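PDB 2PH5: homospermidine synthase from Legionella pneumophila subsp. pneumophila str. Philadelphia 1, which binds the dinucleotide NAD and probably catalyses formation of the polyamine homospermidine. Local coordinates for residues 260-265 / 312-317; 279-284 / 370-375; 403-408 / 423-428. One frame throughout, in Å; residues are numbered along the deposited sequence.

Contact 1 (260-265 / 312-317); sequences GPQCAI and LYRPTV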
ATOM      1  N   GLY A 260       7.902 -18.155 -28.167  1.00 63.32           N
ATOM      2  CA  GLY A 260       7.140 -16.940 -27.936  1.00 64.00           C
ATOM      3  C   GLY A 260       7.832 -15.743 -28.564  1.00 63.53           C
ATOM      4  O   GLY A 260       8.682 -15.917 -29.435  1.00 64.58           O
ATOM      5  N   PRO A 261       7.488 -14.513 -28.144  1.00 62.51           N
ATOM      6  CA  PRO A 261       8.095 -13.286 -28.680  1.00 60.35           C
ATOM      7  C   PRO A 261       9.587 -13.223 -28.341  1.00 58.10           C
ATOM      8  O   PRO A 261       9.969 -13.331 -27.174  1.00 58.72           O
ATOM      9  CB  PRO A 261       7.286 -12.183 -28.002  1.00 61.39           C
ATOM     10  CG  PRO A 261       6.933 -12.798 -26.678  1.00 61.77           C
ATOM     11  CD  PRO A 261       6.528 -14.198 -27.069  1.00 62.31           C
ATOM     12  N   GLN A 262      10.419 -13.048 -29.364  1.00 55.30           N
ATOM     13  CA  GLN A 262      11.874 -12.995 -29.190  1.00 53.50           C
ATOM     14  C   GLN A 262      12.366 -11.792 -28.377  1.00 50.28           C
ATOM     15  O   GLN A 262      13.378 -11.876 -27.681  1.00 49.44           O
ATOM     16  CB  GLN A 262      12.567 -13.007 -30.564  1.00 55.55           C
ATOM     17  CG  GLN A 262      12.185 -11.825 -31.471  1.00 59.41           C
ATOM     18  CD  GLN A 262      13.010 -11.751 -32.755  1.00 60.67           C
ATOM     19  OE1 GLN A 262      12.970 -12.658 -33.592  1.00 62.35           O
ATOM     20  NE2 GLN A 262      13.758 -10.665 -32.912  1.00 58.61           N
ATOM     21  N   CYS A 263      11.637 -10.682 -28.465  1.00 46.53           N
ATOM     22  CA  CYS A 263      11.984  -9.446 -27.764  1.00 42.74           C
ATOM     23  C   CYS A 263      11.586  -9.411 -26.289  1.00 41.35           C
ATOM     24  O   CYS A 263      12.129  -8.613 -25.525  1.00 40.14           O
ATOM     25  CB  CYS A 263      11.309  -8.264 -28.447  1.00 41.66           C
ATOM     26  SG  CYS A 263       9.514  -8.237 -28.168  1.00 41.31           S
ATOM     27  N   ALA A 264      10.638 -10.258 -25.892  1.00 39.47           N
ATOM     28  CA  ALA A 264      10.156 -10.260 -24.513  1.00 37.86           C
ATOM     29  C   ALA A 264      10.859 -11.174 -23.525  1.00 37.27           C
ATOM     30  O   ALA A 264      11.355 -12.252 -23.861  1.00 37.96           O
ATOM     31  CB  ALA A 264       8.658 -10.547 -24.481  1.00 37.17           C
ATOM     32  N   ILE A 265      10.866 -10.717 -22.285  1.00 34.60           N
ATOM     33  CA  ILE A 265      11.467 -11.443 -21.194  1.00 33.03           C
ATOM     34  C   ILE A 265      10.395 -11.459 -20.111  1.00 30.26           C
ATOM     35  O   ILE A 265       9.573 -10.547 -20.024  1.00 28.23           O
ATOM     36  CB  ILE A 265      12.751 -10.721 -20.716  1.00 35.42           C
ATOM     37  CG1 ILE A 265      13.309 -11.395 -19.470  1.00 37.91           C
ATOM     38  CG2 ILE A 265      12.462  -9.249 -20.439  1.00 37.57           C
ATOM     39  CD1 ILE A 265      14.465 -10.631 -18.860  1.00 39.21           C
ATOM     40  N   LEU A 312      20.359  -5.290 -34.124  1.00 48.27           N
ATOM     41  CA  LEU A 312      21.402  -4.315 -33.869  1.00 44.62           C
ATOM     42  C   LEU A 312      20.984  -3.444 -32.687  1.00 41.71           C
ATOM     43  O   LEU A 312      21.766  -3.215 -31.767  1.00 41.81           O
ATOM     44  CB  LEU A 312      21.602  -3.443 -35.108  1.00 45.01           C
ATOM     45  CG  LEU A 312      21.805  -4.209 -36.419  1.00 48.14           C
ATOM     46  CD1 LEU A 312      21.868  -3.228 -37.590  1.00 49.00           C
ATOM     47  CD2 LEU A 312      23.084  -5.031 -36.338  1.00 48.07           C
ATOM     48  N   TYR A 313      19.736  -2.980 -32.720  1.00 36.88           N
ATOM     49  CA  TYR A 313      19.198  -2.116 -31.679  1.00 33.14           C
ATOM     50  C   TYR A 313      17.774  -2.429 -31.237  1.00 32.93           C
ATOM     51  O   TYR A 313      16.928  -2.853 -32.030  1.00 31.56           O
ATOM     52  CB  TYR A 313      19.222  -0.669 -32.139  1.00 29.23           C
ATOM     53  CG  TYR A 313      18.404   0.241 -31.258  1.00 25.05           C
ATOM     54  CD1 TYR A 313      18.866   0.623 -29.997  1.00 24.44           C
ATOM     55  CD2 TYR A 313      17.177   0.756 -31.702  1.00 23.99           C
ATOM     56  CE1 TYR A 313      18.130   1.507 -29.202  1.00 22.28           C
ATOM     57  CE2 TYR A 313      16.435   1.637 -30.919  1.00 19.55           C
ATOM     58  CZ  TYR A 313      16.920   2.011 -29.678  1.00 22.28           C
ATOM     59  OH  TYR A 313      16.231   2.935 -28.937  1.00 24.08           O
ATOM     60  N   ARG A 314      17.514  -2.165 -29.963  1.00 31.30           N
ATOM     61  CA  ARG A 314      16.210  -2.398 -29.381  1.00 30.75           C
ATOM     62  C   ARG A 314      16.226  -1.882 -27.955  1.00 29.58           C
ATOM     63  O   ARG A 314      17.073  -2.268 -27.156  1.00 30.19           O
ATOM     64  CB  ARG A 314      15.904  -3.888 -29.383  1.00 31.86           C
ATOM     65  CG  ARG A 314      14.598  -4.254 -28.736  1.00 33.13           C
ATOM     66  CD  ARG A 314      14.583  -5.735 -28.385  1.00 35.59           C
ATOM     67  NE  ARG A 314      14.421  -6.583 -29.557  1.00 38.43           N
ATOM     68  CZ  ARG A 314      14.734  -7.872 -29.593  1.00 38.24           C
ATOM     69  NH1 ARG A 314      15.235  -8.465 -28.516  1.00 36.98           N
ATOM     70  NH2 ARG A 314      14.536  -8.567 -30.703  1.00 41.49           N
ATOM     71  N   PRO A 315      15.299  -0.978 -27.623  1.00 28.68           N
ATOM     72  CA  PRO A 315      15.230  -0.428 -26.267  1.00 26.98           C
ATOM     73  C   PRO A 315      14.422  -1.337 -25.353  1.00 25.82           C
ATOM     74  O   PRO A 315      13.687  -2.208 -25.817  1.00 26.88           O
ATOM     75  CB  PRO A 315      14.538   0.913 -26.483  1.00 26.91           C
ATOM     76  CG  PRO A 315      13.566   0.588 -27.578  1.00 26.63           C
ATOM     77  CD  PRO A 315      14.410  -0.237 -28.540  1.00 28.49           C
ATOM     78  N   THR A 316      14.578  -1.147 -24.051  1.00 24.42           N
ATOM     79  CA  THR A 316      13.818  -1.926 -23.089  1.00 22.92           C
ATOM     80  C   THR A 316      12.495  -1.170 -22.954  1.00 22.40           C
ATOM     81  O   THR A 316      12.483   0.063 -22.903  1.00 19.05           O
ATOM     82  CB  THR A 316      14.563  -2.007 -21.727  1.00 24.03           C
ATOM     83  OG1 THR A 316      15.620  -2.969 -21.823  1.00 25.10           O
ATOM     84  CG2 THR A 316      13.617  -2.410 -20.600  1.00 24.99           C
ATOM     85  N   VAL A 317      11.390  -1.910 -22.937  1.00 22.49           N
ATOM     86  CA  VAL A 317      10.070  -1.306 -22.824  1.00 23.38           C
ATOM     87  C   VAL A 317       9.174  -2.065 -21.854  1.00 23.59           C
ATOM     88  O   VAL A 317       9.004  -3.280 -21.970  1.00 25.69           O
ATOM     89  CB  VAL A 317       9.329  -1.267 -24.182  1.00 24.58           C
ATOM     90  CG1 VAL A 317       8.001  -0.525 -24.023  1.00 22.28           C
ATOM     91  CG2 VAL A 317      10.196  -0.597 -25.240  1.00 23.31           C
TER
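R314 reaches across to the turn at Q262 and C263, and its side chain makes the whole contact. The two CA atoms, C263 CA and R314 CA, stay 8.4 Å apart. CB and CG carry the arginine over this gap, and chi1 of 177° sets CG anti to N. R314 CD is the first atom to arrive, 4.1 Å from C263 CB. The chain then bends at chi3 (-74°), which lays the guanidinium flat against the cysteine. R314 NE lies 3.7 Å from C263 CB. R314 CZ is 3.6 Å from C263 CB, which sits over the centre of one guanidinium face. R314 NH1 leans toward the backbone, 3.5 Å from C263 CA. NH2 meets Q262 at the rim of the group: NE2 of Q262 lies close to the guanidinium plane, 3.1 Å from R314 NH2. The amide plane is turned 63° from the guanidinium plane.

R314 stands where strand 311-322 is interrupted. Just before it, L312 and Y313 form a classic beta bulge opposite L305. C263 leads into strand 264-267 of the small antiparallel sheet. C263 and R314 bond through their backbones to W243 and T245, so residues 243-245 bridge the two segments. C263 also packs on T300 and N301 of helix 295-302.

As modelled, Q262 NE2 and R314 NH2 are both donors and cannot bond to each other. The chemistry is therefore van der Waals cover of a flat cationic group by CA and CB of C263, and any polar grip on the guanidinium must come from other partners.

Contact 2 (279-284 / 370-375); sequences WTPTLG and AYWYGS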
ATOM      1  N   TRP A 279       9.725   7.966 -13.422  1.00 23.25           N
ATOM      2  CA  TRP A 279       9.579   9.386 -13.138  1.00 23.15           C
ATOM      3  C   TRP A 279       8.361  10.014 -13.793  1.00 25.66           C
ATOM      4  O   TRP A 279       7.981   9.649 -14.906  1.00 26.03           O
ATOM      5  CB  TRP A 279      10.829  10.123 -13.609  1.00 23.13           C
ATOM      6  CG  TRP A 279      10.852  11.561 -13.241  1.00 24.18           C
ATOM      7  CD1 TRP A 279      11.343  12.097 -12.093  1.00 23.53           C
ATOM      8  CD2 TRP A 279      10.380  12.659 -14.032  1.00 23.16           C
ATOM      9  NE1 TRP A 279      11.217  13.464 -12.113  1.00 25.64           N
ATOM     10  CE2 TRP A 279      10.628  13.838 -13.293  1.00 24.78           C
ATOM     11  CE3 TRP A 279       9.774  12.761 -15.291  1.00 22.31           C
ATOM     12  CZ2 TRP A 279      10.293  15.112 -13.775  1.00 23.48           C
ATOM     13  CZ3 TRP A 279       9.441  14.024 -15.768  1.00 23.49           C
ATOM     14  CH2 TRP A 279       9.705  15.184 -15.008  1.00 22.82           C
ATOM     15  N   THR A 280       7.782  10.988 -13.098  1.00 26.63           N
ATOM     16  CA  THR A 280       6.607  11.703 -13.575  1.00 29.24           C
ATOM     17  C   THR A 280       6.854  13.189 -13.271  1.00 30.79           C
ATOM     18  O   THR A 280       7.445  13.527 -12.251  1.00 32.16           O
ATOM     19  CB  THR A 280       5.339  11.179 -12.847  1.00 30.63           C
ATOM     20  OG1 THR A 280       4.210  11.277 -13.717  1.00 31.84           O
ATOM     21  CG2 THR A 280       5.070  11.977 -11.570  1.00 33.51           C
ATOM     22  N   PRO A 281       6.411  14.095 -14.158  1.00 32.50           N
ATOM     23  CA  PRO A 281       6.628  15.534 -13.925  1.00 31.33           C
ATOM     24  C   PRO A 281       6.015  16.147 -12.659  1.00 31.30           C
ATOM     25  O   PRO A 281       6.714  16.812 -11.893  1.00 30.51           O
ATOM     26  CB  PRO A 281       6.121  16.178 -15.221  1.00 31.45           C
ATOM     27  CG  PRO A 281       5.116  15.185 -15.743  1.00 31.53           C
ATOM     28  CD  PRO A 281       5.754  13.852 -15.457  1.00 31.30           C
ATOM     29  N   THR A 282       4.729  15.915 -12.424  1.00 32.20           N
ATOM     30  CA  THR A 282       4.058  16.464 -11.246  1.00 32.54           C
ATOM     31  C   THR A 282       4.659  16.031  -9.903  1.00 32.75           C
ATOM     32  O   THR A 282       4.986  16.881  -9.073  1.00 31.23           O
ATOM     33  CB  THR A 282       2.566  16.115 -11.257  1.00 33.12           C
ATOM     34  OG1 THR A 282       1.972  16.617 -12.459  1.00 34.78           O
ATOM     35  CG2 THR A 282       1.866  16.735 -10.064  1.00 34.29           C
ATOM     36  N   LEU A 283       4.788  14.727  -9.668  1.00 34.03           N
ATOM     37  CA  LEU A 283       5.377  14.269  -8.407  1.00 35.81           C
ATOM     38  C   LEU A 283       6.861  13.923  -8.487  1.00 36.15           C
ATOM     39  O   LEU A 283       7.592  14.089  -7.509  1.00 36.90           O
ATOM     40  CB  LEU A 283       4.609  13.075  -7.829  1.00 35.53           C
ATOM     41  CG  LEU A 283       3.390  13.456  -6.983  1.00 35.91           C
ATOM     42  CD1 LEU A 283       3.783  14.556  -5.996  1.00 33.20           C
ATOM     43  CD2 LEU A 283       2.270  13.942  -7.886  1.00 39.31           C
ATOM     44  N   GLY A 284       7.312  13.447  -9.644  1.00 35.02           N
ATOM     45  CA  GLY A 284       8.719  13.104  -9.789  1.00 34.06           C
ATOM     46  C   GLY A 284       9.006  11.624  -9.609  1.00 32.99           C
ATOM     47  O   GLY A 284       8.141  10.785  -9.868  1.00 33.16           O
ATOM     48  N   ALA A 370      16.607  12.541 -19.197  1.00 28.62           N
ATOM     49  CA  ALA A 370      15.369  11.780 -19.342  1.00 27.25           C
ATOM     50  C   ALA A 370      14.275  12.736 -19.795  1.00 25.31           C
ATOM     51  O   ALA A 370      14.217  13.883 -19.355  1.00 25.12           O
ATOM     52  CB  ALA A 370      14.985  11.120 -18.029  1.00 26.59           C
ATOM     53  N   TYR A 371      13.409  12.250 -20.675  1.00 25.24           N
ATOM     54  CA  TYR A 371      12.316  13.047 -21.224  1.00 23.23           C
ATOM     55  C   TYR A 371      10.969  12.356 -21.013  1.00 22.95           C
ATOM     56  O   TYR A 371      10.816  11.165 -21.297  1.00 23.24           O
ATOM     57  CB  TYR A 371      12.544  13.248 -22.715  1.00 21.46           C
ATOM     58  CG  TYR A 371      11.593  14.222 -23.362  1.00 23.10           C
ATOM     59  CD1 TYR A 371      11.756  15.598 -23.196  1.00 23.28           C
ATOM     60  CD2 TYR A 371      10.550  13.774 -24.168  1.00 21.73           C
ATOM     61  CE1 TYR A 371      10.912  16.507 -23.820  1.00 22.54           C
ATOM     62  CE2 TYR A 371       9.700  14.670 -24.795  1.00 24.66           C
ATOM     63  CZ  TYR A 371       9.888  16.036 -24.617  1.00 24.59           C
ATOM     64  OH  TYR A 371       9.047  16.922 -25.247  1.00 26.54           O
ATOM     65  N   TRP A 372       9.996  13.114 -20.523  1.00 22.55           N
ATOM     66  CA  TRP A 372       8.658  12.584 -20.290  1.00 23.94           C
ATOM     67  C   TRP A 372       7.654  13.425 -21.054  1.00 25.23           C
ATOM     68  O   TRP A 372       7.578  14.640 -20.863  1.00 24.64           O
ATOM     69  CB  TRP A 372       8.304  12.634 -18.808  1.00 24.19           C
ATOM     70  CG  TRP A 372       7.027  11.937 -18.454  1.00 26.15           C
ATOM     71  CD1 TRP A 372       6.895  10.667 -17.951  1.00 26.97           C
ATOM     72  CD2 TRP A 372       5.699  12.477 -18.527  1.00 26.65           C
ATOM     73  NE1 TRP A 372       5.570  10.392 -17.701  1.00 23.47           N
ATOM     74  CE2 TRP A 372       4.817  11.484 -18.045  1.00 25.50           C
ATOM     75  CE3 TRP A 372       5.167  13.703 -18.953  1.00 24.84           C
ATOM     76  CZ2 TRP A 372       3.435  11.680 -17.976  1.00 26.70           C
ATOM     77  CZ3 TRP A 372       3.792  13.901 -18.885  1.00 25.67           C
ATOM     78  CH2 TRP A 372       2.939  12.891 -18.398  1.00 25.90           C
ATOM     79  N   TYR A 373       6.887  12.775 -21.920  1.00 25.53           N
ATOM     80  CA  TYR A 373       5.874  13.459 -22.699  1.00 25.07           C
ATOM     81  C   TYR A 373       4.556  12.744 -22.457  1.00 24.52           C
ATOM     82  O   TYR A 373       4.486  11.526 -22.574  1.00 24.41           O
ATOM     83  CB  TYR A 373       6.232  13.426 -24.183  1.00 25.76           C
ATOM     84  CG  TYR A 373       5.277  14.212 -25.033  1.00 27.26           C
ATOM     85  CD1 TYR A 373       4.072  13.659 -25.444  1.00 27.96           C
ATOM     86  CD2 TYR A 373       5.563  15.527 -25.401  1.00 29.83           C
ATOM     87  CE1 TYR A 373       3.175  14.390 -26.199  1.00 30.37           C
ATOM     88  CE2 TYR A 373       4.668  16.276 -26.162  1.00 28.37           C
ATOM     89  CZ  TYR A 373       3.477  15.698 -26.559  1.00 31.01           C
ATOM     90  OH  TYR A 373       2.583  16.393 -27.345  1.00 32.18           O
ATOM     91  N   GLY A 374       3.521  13.502 -22.103  1.00 23.84           N
ATOM     92  CA  GLY A 374       2.231  12.896 -21.840  1.00 23.69           C
ATOM     93  C   GLY A 374       1.123  13.851 -21.433  1.00 24.46           C
ATOM     94  O   GLY A 374       1.209  15.065 -21.644  1.00 24.28           O
ATOM     95  N   SER A 375       0.074  13.284 -20.845  1.00 23.48           N
ATOM     96  CA  SER A 375      -1.090  14.044 -20.413  1.00 23.70           C
ATOM     97  C   SER A 375      -1.269  14.092 -18.909  1.00 23.15           C
ATOM     98  O   SER A 375      -1.201  13.070 -18.234  1.00 22.82           O
ATOM     99  CB  SER A 375      -2.355  13.451 -21.037  1.00 26.43           C
ATOM    100  OG  SER A 375      -3.502  13.755 -20.262  1.00 26.91           O
TER
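T280 OG1 lies 4.3 Å from W372 NE1. It is hydrogen-bonded to E358 OE1, and T282 OG1 to E358 OE2, so one side chain of strand 352-364 holds the turn by two threonines, while W372 NE1 has its own weak bond to A206 O.

The main contact is P281 on the W372 indole. The CD-CG side of P281 stands on one face of the indole, the two side chains at about a right angle, with P281 CD 3.5 Å from the centroid of the six-membered ring of W372 and 19° off its normal. This is a CH-pi contact. P281 CG follows on the same face, above the benzo part, 3.5 Å from W372 CE3. W279 comes in by its own edge: W279 CZ3 touches W372 CB at 3.5 Å. The pair is offset edge-to-face. The six-membered ring of W279 and the five-membered ring of W372 have centroids 6.0 Å apart and planes at 74°.

Strand 370-378 runs between strands 352-364 and 436-442 of the mixed sheet. The 279-284 turn lies across all three: W279 also packs on L362 and T442, and P281 on Y440. Y371 and Y373 point away from the turn and pack on helix 158-176. Here strand 370-378 has the turn on one face and the helix on the other.

Contact 3 (403-408 / 423-428); sequences GIIWAI and HQYIID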
ATOM      1  N   GLY A 403      -9.472   7.932 -32.683  1.00 16.81           N
ATOM      2  CA  GLY A 403      -9.279   6.780 -33.540  1.00 18.39           C
ATOM      3  C   GLY A 403     -10.501   6.521 -34.404  1.00 20.29           C
ATOM      4  O   GLY A 403     -10.374   6.144 -35.572  1.00 20.48           O
ATOM      5  N   ILE A 404     -11.686   6.720 -33.831  1.00 20.70           N
ATOM      6  CA  ILE A 404     -12.932   6.515 -34.563  1.00 23.87           C
ATOM      7  C   ILE A 404     -12.998   7.502 -35.730  1.00 24.77           C
ATOM      8  O   ILE A 404     -13.351   7.129 -36.845  1.00 25.46           O
ATOM      9  CB  ILE A 404     -14.186   6.710 -33.636  1.00 23.11           C
ATOM     10  CG1 ILE A 404     -14.249   5.581 -32.598  1.00 22.23           C
ATOM     11  CG2 ILE A 404     -15.470   6.737 -34.469  1.00 20.18           C
ATOM     12  CD1 ILE A 404     -15.404   5.696 -31.597  1.00 20.66           C
ATOM     13  N   ILE A 405     -12.648   8.757 -35.481  1.00 25.29           N
ATOM     14  CA  ILE A 405     -12.677   9.752 -36.543  1.00 27.30           C
ATOM     15  C   ILE A 405     -11.665   9.409 -37.630  1.00 27.51           C
ATOM     16  O   ILE A 405     -11.910   9.645 -38.811  1.00 26.90           O
ATOM     17  CB  ILE A 405     -12.349  11.158 -36.014  1.00 27.40           C
ATOM     18  CG1 ILE A 405     -13.362  11.556 -34.940  1.00 27.63           C
ATOM     19  CG2 ILE A 405     -12.375  12.168 -37.168  1.00 27.12           C
ATOM     20  CD1 ILE A 405     -12.943  12.770 -34.144  1.00 29.25           C
ATOM     21  N   TRP A 406     -10.528   8.850 -37.224  1.00 27.81           N
ATOM     22  CA  TRP A 406      -9.480   8.487 -38.169  1.00 28.19           C
ATOM     23  C   TRP A 406      -9.963   7.396 -39.111  1.00 28.15           C
ATOM     24  O   TRP A 406      -9.778   7.479 -40.323  1.00 29.64           O
ATOM     25  CB  TRP A 406      -8.231   7.989 -37.431  1.00 29.11           C
ATOM     26  CG  TRP A 406      -7.077   7.700 -38.354  1.00 32.53           C
ATOM     27  CD1 TRP A 406      -6.179   8.606 -38.862  1.00 33.51           C
ATOM     28  CD2 TRP A 406      -6.729   6.433 -38.927  1.00 33.33           C
ATOM     29  NE1 TRP A 406      -5.303   7.977 -39.713  1.00 33.63           N
ATOM     30  CE2 TRP A 406      -5.617   6.646 -39.773  1.00 33.35           C
ATOM     31  CE3 TRP A 406      -7.250   5.140 -38.811  1.00 35.21           C
ATOM     32  CZ2 TRP A 406      -5.016   5.612 -40.499  1.00 34.43           C
ATOM     33  CZ3 TRP A 406      -6.649   4.105 -39.538  1.00 36.05           C
ATOM     34  CH2 TRP A 406      -5.546   4.351 -40.369  1.00 34.88           C
ATOM     35  N   ALA A 407     -10.584   6.372 -38.542  1.00 28.42           N
ATOM     36  CA  ALA A 407     -11.073   5.254 -39.326  1.00 28.56           C
ATOM     37  C   ALA A 407     -12.136   5.674 -40.339  1.00 29.88           C
ATOM     38  O   ALA A 407     -12.157   5.166 -41.457  1.00 30.15           O
ATOM     39  CB  ALA A 407     -11.617   4.168 -38.398  1.00 27.63           C
ATOM     40  N   ILE A 408     -13.011   6.598 -39.960  1.00 30.28           N
ATOM     41  CA  ILE A 408     -14.053   7.048 -40.875  1.00 33.40           C
ATOM     42  C   ILE A 408     -13.482   7.638 -42.172  1.00 35.08           C
ATOM     43  O   ILE A 408     -14.001   7.376 -43.252  1.00 35.78           O
ATOM     44  CB  ILE A 408     -14.984   8.085 -40.198  1.00 32.89           C
ATOM     45  CG1 ILE A 408     -15.763   7.400 -39.076  1.00 32.18           C
ATOM     46  CG2 ILE A 408     -15.935   8.700 -41.224  1.00 28.97           C
ATOM     47  CD1 ILE A 408     -16.620   8.332 -38.261  1.00 35.41           C
ATOM     48  N   HIS A 423       0.639  10.014 -35.616  1.00 30.98           N
ATOM     49  CA  HIS A 423       0.486  10.542 -34.265  1.00 31.73           C
ATOM     50  C   HIS A 423      -0.097  11.965 -34.170  1.00 31.74           C
ATOM     51  O   HIS A 423      -0.957  12.231 -33.326  1.00 30.41           O
ATOM     52  CB  HIS A 423       1.829  10.467 -33.527  1.00 31.37           C
ATOM     53  CG  HIS A 423       2.886  11.334 -34.127  1.00 32.52           C
ATOM     54  ND1 HIS A 423       3.389  11.121 -35.392  1.00 30.40           N
ATOM     55  CD2 HIS A 423       3.476  12.463 -33.669  1.00 31.01           C
ATOM     56  CE1 HIS A 423       4.239  12.088 -35.689  1.00 32.13           C
ATOM     57  NE2 HIS A 423       4.308  12.916 -34.661  1.00 32.19           N
ATOM     58  N   GLN A 424       0.352  12.861 -35.047  1.00 31.49           N
ATOM     59  CA  GLN A 424      -0.117  14.244 -35.048  1.00 32.18           C
ATOM     60  C   GLN A 424      -1.627  14.345 -35.290  1.00 30.70           C
ATOM     61  O   GLN A 424      -2.313  15.171 -34.686  1.00 30.44           O
ATOM     62  CB  GLN A 424       0.655  15.053 -36.099  1.00 34.80           C
ATOM     63  CG  GLN A 424       0.294  16.529 -36.153  1.00 38.82           C
ATOM     64  CD  GLN A 424       0.993  17.278 -37.287  1.00 42.82           C
ATOM     65  OE1 GLN A 424       0.523  18.336 -37.726  1.00 42.76           O
ATOM     66  NE2 GLN A 424       2.119  16.736 -37.761  1.00 44.87           N
ATOM     67  N   TYR A 425      -2.143  13.499 -36.171  1.00 28.62           N
ATOM     68  CA  TYR A 425      -3.567  13.489 -36.469  1.00 26.79           C
ATOM     69  C   TYR A 425      -4.346  13.162 -35.202  1.00 26.99           C
ATOM     70  O   TYR A 425      -5.292  13.867 -34.831  1.00 27.11           O
ATOM     71  CB  TYR A 425      -3.860  12.430 -37.521  1.00 26.05           C
ATOM     72  CG  TYR A 425      -5.306  12.301 -37.934  1.00 26.56           C
ATOM     73  CD1 TYR A 425      -5.725  12.742 -39.191  1.00 26.48           C
ATOM     74  CD2 TYR A 425      -6.240  11.662 -37.107  1.00 24.67           C
ATOM     75  CE1 TYR A 425      -7.029  12.543 -39.626  1.00 26.92           C
ATOM     76  CE2 TYR A 425      -7.550  11.458 -37.531  1.00 24.54           C
ATOM     77  CZ  TYR A 425      -7.936  11.898 -38.795  1.00 26.95           C
ATOM     78  OH  TYR A 425      -9.215  11.663 -39.244  1.00 27.20           O
ATOM     79  N   ILE A 426      -3.944  12.082 -34.540  1.00 26.12           N
ATOM     80  CA  ILE A 426      -4.609  11.649 -33.322  1.00 25.20           C
ATOM     81  C   ILE A 426      -4.429  12.664 -32.201  1.00 25.52           C
ATOM     82  O   ILE A 426      -5.413  13.126 -31.632  1.00 25.42           O
ATOM     83  CB  ILE A 426      -4.105  10.218 -32.878  1.00 24.46           C
ATOM     84  CG1 ILE A 426      -5.073   9.146 -33.378  1.00 22.44           C
ATOM     85  CG2 ILE A 426      -4.090  10.082 -31.355  1.00 23.29           C
ATOM     86  CD1 ILE A 426      -5.310   9.142 -34.839  1.00 21.50           C
ATOM     87  N   ILE A 427      -3.185  13.033 -31.908  1.00 26.15           N
ATOM     88  CA  ILE A 427      -2.911  13.990 -30.837  1.00 26.85           C
ATOM     89  C   ILE A 427      -3.637  15.328 -30.957  1.00 27.34           C
ATOM     90  O   ILE A 427      -4.043  15.901 -29.945  1.00 26.39           O
ATOM     91  CB  ILE A 427      -1.409  14.286 -30.716  1.00 27.78           C
ATOM     92  CG1 ILE A 427      -0.649  13.004 -30.386  1.00 27.87           C
ATOM     93  CG2 ILE A 427      -1.177  15.325 -29.631  1.00 27.45           C
ATOM     94  CD1 ILE A 427      -1.115  12.328 -29.122  1.00 32.42           C
ATOM     95  N   ASP A 428      -3.786  15.828 -32.183  1.00 27.62           N
ATOM     96  CA  ASP A 428      -4.455  17.106 -32.414  1.00 28.06           C
ATOM     97  C   ASP A 428      -5.954  17.045 -32.142  1.00 28.25           C
ATOM     98  O   ASP A 428      -6.587  18.069 -31.878  1.00 27.83           O
ATOM     99  CB  ASP A 428      -4.229  17.590 -33.852  1.00 30.65           C
ATOM    100  CG  ASP A 428      -2.826  18.145 -34.075  1.00 32.61           C
ATOM    101  OD1 ASP A 428      -2.280  18.795 -33.154  1.00 33.79           O
ATOM    102  OD2 ASP A 428      -2.276  17.949 -35.177  1.00 34.59           O
TER
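W406 and Y425 both project toward the partner helix with CG anti to N; chi1 of W406 is -176°. This brings the pyrrole end of the indole down on the phenol ring. W406 CD1 stands over one face of Y425, displaced toward the rim, and is 3.4 Å from Y425 CE2. The centroid of the five-membered ring of W406 is 4.7 Å from that of the Y425 ring. The planes meet at 89°. It is a T-shaped pair in which tryptophan gives the edge and tyrosine the face. W406 CB adds to it, 3.5 Å from Y425 CE2.

The axes of segments 403-408 and 423-428 come within 9.9 Å, at 129° between their directions, nearer antiparallel than parallel. Between them the chain forms strand 415-416, which joins the edge of the parallel Rossmann-type sheet beside strand 152-153. The helix pair thus flanks, in sequence, the strand at the edge of the NAD-binding sheet. Helix 391-408 packs on that sheet through I404, A407 and I408, which touch F86, while helix 423-430 leans on helix 158-176 through H423, I426 and I427.

I426 fills in beside the aromatic pair. I426 CD1 lies 4.1 Å from W406 CB and approaches the indole obliquely. W406 is also stacked with the ring of H410, and its carbonyl O bonds to H410 ND1.

The tyrosine hydroxyl ends near the backbone of helix 391-408. Y425 OH is 3.4 Å from I405 O, a weak and unsettled bond, since E409 OE1 is also near and the hydroxyl is not securely placed.

In the fold
Contacts 1 and 2 both reach the six-stranded mixed sheet, one through strand 311-322 and the other through strand 370-378. Their segments alternate along the chain. Their centres are 24 Å apart and their nearest atoms about 11 Å. Contact 3 follows later in the chain; its nearest atoms come within about 5 Å of contact 2. Helix 158-176 packs against both, touching Y371 and Y373 of segment 370-375 and H423, I426 and I427 of contact 3. It starts with A158 and N159, which bind NAD. The side chain of I426 is about 10 Å from that of A158 and about 12 Å from NAD; for W372 it is about 10 Å to N159 and 14 Å to NAD.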